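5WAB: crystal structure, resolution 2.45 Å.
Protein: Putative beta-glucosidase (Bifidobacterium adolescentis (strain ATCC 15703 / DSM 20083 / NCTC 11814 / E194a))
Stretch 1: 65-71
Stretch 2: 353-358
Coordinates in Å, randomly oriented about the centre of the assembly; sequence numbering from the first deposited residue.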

# COMPACT_ATOMS: atom_id res chain seq x y z
N SER A 65 12.87 13.80 13.30
CA SER A 65 12.54 15.02 14.02
C SER A 65 13.05 16.26 13.29
O SER A 65 12.72 17.38 13.66
CB SER A 65 13.12 14.97 15.44
OG SER A 65 12.50 13.95 16.20
N VAL A 66 13.85 16.05 12.25
CA VAL A 66 14.21 17.16 11.36
C VAL A 66 12.97 17.56 10.56
O VAL A 66 12.32 16.68 9.96
CB VAL A 66 15.36 16.75 10.43
CG1 VAL A 66 15.57 17.80 9.34
CG2 VAL A 66 16.64 16.53 11.21
N PRO A 67 12.62 18.84 10.50
CA PRO A 67 11.38 19.24 9.82
C PRO A 67 11.34 18.80 8.37
O PRO A 67 12.22 19.11 7.58
CB PRO A 67 11.39 20.77 9.94
CG PRO A 67 12.24 21.05 11.14
CD PRO A 67 13.31 19.99 11.12
N ALA A 68 10.30 18.04 8.03
CA ALA A 68 10.11 17.54 6.68
C ALA A 68 8.62 17.50 6.38
O ALA A 68 7.79 17.58 7.28
CB ALA A 68 10.75 16.16 6.50
N THR A 69 8.30 17.36 5.10
CA THR A 69 6.91 17.26 4.68
C THR A 69 6.35 15.89 5.04
O THR A 69 6.87 14.86 4.60
CB THR A 69 6.79 17.51 3.18
OG1 THR A 69 7.27 18.83 2.88
CG2 THR A 69 5.33 17.38 2.74
N CYS A 70 5.29 15.88 5.84
CA CYS A 70 4.62 14.64 6.21
C CYS A 70 3.54 14.38 5.17
O CYS A 70 2.46 14.96 5.22
CB CYS A 70 4.06 14.72 7.62
SG CYS A 70 3.23 13.21 8.21
N PHE A 71 3.83 13.50 4.22
CA PHE A 71 2.84 13.15 3.22
C PHE A 71 1.81 12.19 3.81
O PHE A 71 2.05 11.57 4.85
CB PHE A 71 3.53 12.52 2.01
CG PHE A 71 4.46 13.46 1.30
CD1 PHE A 71 3.98 14.33 0.34
CD2 PHE A 71 5.81 13.47 1.60
CE1 PHE A 71 4.83 15.19 -0.32
CE2 PHE A 71 6.67 14.33 0.95
CZ PHE A 71 6.18 15.20 -0.01
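Stretch 2, residues 353-358: HITPTK

Stretch 2 crosses stretch 1; the two chains meet around Ala68 and Thr355 to Thr357. Neither forms a regular helix or strand. The backbone of stretch 1 is mostly extended from Val66 to Phe71. Stretch 2 is extended from His353 to Pro356 and then bends at Thr357, where phi/psi is -64/-42°. Pro67 CA is 5.1 Å from Thr355 CA, and Thr69 CA is 5.3 Å from Pro356 CA. The sequence order agrees at these two pairs only; the chains do not run side by side. The contact between them buries 438 Å², both sides summed.

Contact begins at Ser65, whose CA-to-CB bond points away from stretch 2. Ser65 O is 3.6 Å from Thr355 OG1, a contact but not a hydrogen bond. A water bridges this end. It accepts from Ser65 N and from Thr355 N and donates to Val66 O, with its oxygen 3.0 Å from each of these atoms. The water thus ties two backbone NH groups and one carbonyl together across the gap. The CA-to-CB bond of Val66 points away, and its side chain takes little part.

Pro67 CA makes a CA-H...O contact to Thr355 O at 3.4 Å. Pro67 C is 4.0 Å from Thr357 CG2.

Ala68 is the centre of the backbone pairing. Ala68 N donates to Thr355 O at 3.1 Å, with an angle of 163°, close to straight. The same Thr355 O thus meets both Pro67 and Ala68. On its other polar group, Ala68 O accepts a weak hydrogen bond from Thr357 N at 3.2 Å; the angle of 129° shows how bent it is. Ala68 O also receives a CA-H...O contact from Pro356 CA at 3.3 Å. Two acceptors come close here: Ala68 O lies 3.2 Å from Thr355 O. The CA-to-CB bond of Ala68 points away, yet Ala68 CB stays 4.4 Å from Ile354 CG2.

At Thr69 the CA-to-CB bond points away from stretch 2. Thr69 N is 3.9 Å from Thr357 CG2. The two hydroxyls, Thr69 OG1 and Thr357 OG1, are 4.1 Å apart and do not bond to each other; each is hydrogen-bonded elsewhere in the structure.

The CA-to-CB bond of Cys70 points toward stretch 2. Cys70 CB packs 3.9 Å from Ile354 CG2 and 4.5 Å from Pro356 CB. The CA-to-CB bond of Ile354 also points toward stretch 1, so this apolar contact is made from both sides. The CA-to-CB bond of Phe71 points away, and the contact ends.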

# COMPACT_ATOMS: atom_id res chain seq x y z
N HIS A 353 6.99 9.25 13.86
CA HIS A 353 6.56 10.65 13.86
C HIS A 353 7.45 11.49 12.95
O HIS A 353 8.68 11.43 13.03
CB HIS A 353 6.58 11.19 15.29
CG HIS A 353 6.15 12.62 15.40
ND1 HIS A 353 4.87 13.04 15.10
CD2 HIS A 353 6.82 13.73 15.79
CE1 HIS A 353 4.78 14.34 15.29
NE2 HIS A 353 5.95 14.79 15.71
N ILE A 354 6.82 12.26 12.06
CA ILE A 354 7.50 13.25 11.24
C ILE A 354 7.09 14.63 11.75
O ILE A 354 5.90 14.95 11.80
CB ILE A 354 7.15 13.10 9.75
CG1 ILE A 354 7.69 11.79 9.19
CG2 ILE A 354 7.68 14.29 8.95
CD1 ILE A 354 7.39 11.63 7.72
N THR A 355 8.07 15.44 12.12
CA THR A 355 7.79 16.82 12.49
C THR A 355 7.46 17.61 11.23
O THR A 355 8.38 17.88 10.44
CB THR A 355 8.97 17.46 13.21
OG1 THR A 355 9.21 16.77 14.45
CG2 THR A 355 8.69 18.93 13.50
N PRO A 356 6.21 18.00 11.00
CA PRO A 356 5.87 18.62 9.72
C PRO A 356 6.47 20.01 9.59
O PRO A 356 6.70 20.72 10.57
CB PRO A 356 4.34 18.67 9.74
CG PRO A 356 3.96 18.62 11.17
CD PRO A 356 5.08 17.97 11.94
N THR A 357 6.74 20.40 8.34
CA THR A 357 7.16 21.77 8.07
C THR A 357 6.05 22.75 8.43
O THR A 357 6.31 23.81 9.01
CB THR A 357 7.57 21.93 6.61
OG1 THR A 357 6.47 21.57 5.77
CG2 THR A 357 8.75 21.04 6.29
N LYS A 358 4.82 22.41 8.08
CA LYS A 358 3.66 23.21 8.44
C LYS A 358 2.46 22.29 8.57
O LYS A 358 2.28 21.38 7.75
CB LYS A 358 3.40 24.32 7.41
CG LYS A 358 3.07 23.81 6.01
CD LYS A 358 3.11 24.94 5.00
CE LYS A 358 4.52 25.47 4.82
NZ LYS A 358 4.55 26.72 4.02
O HOH W 1 10.76 14.41 11.26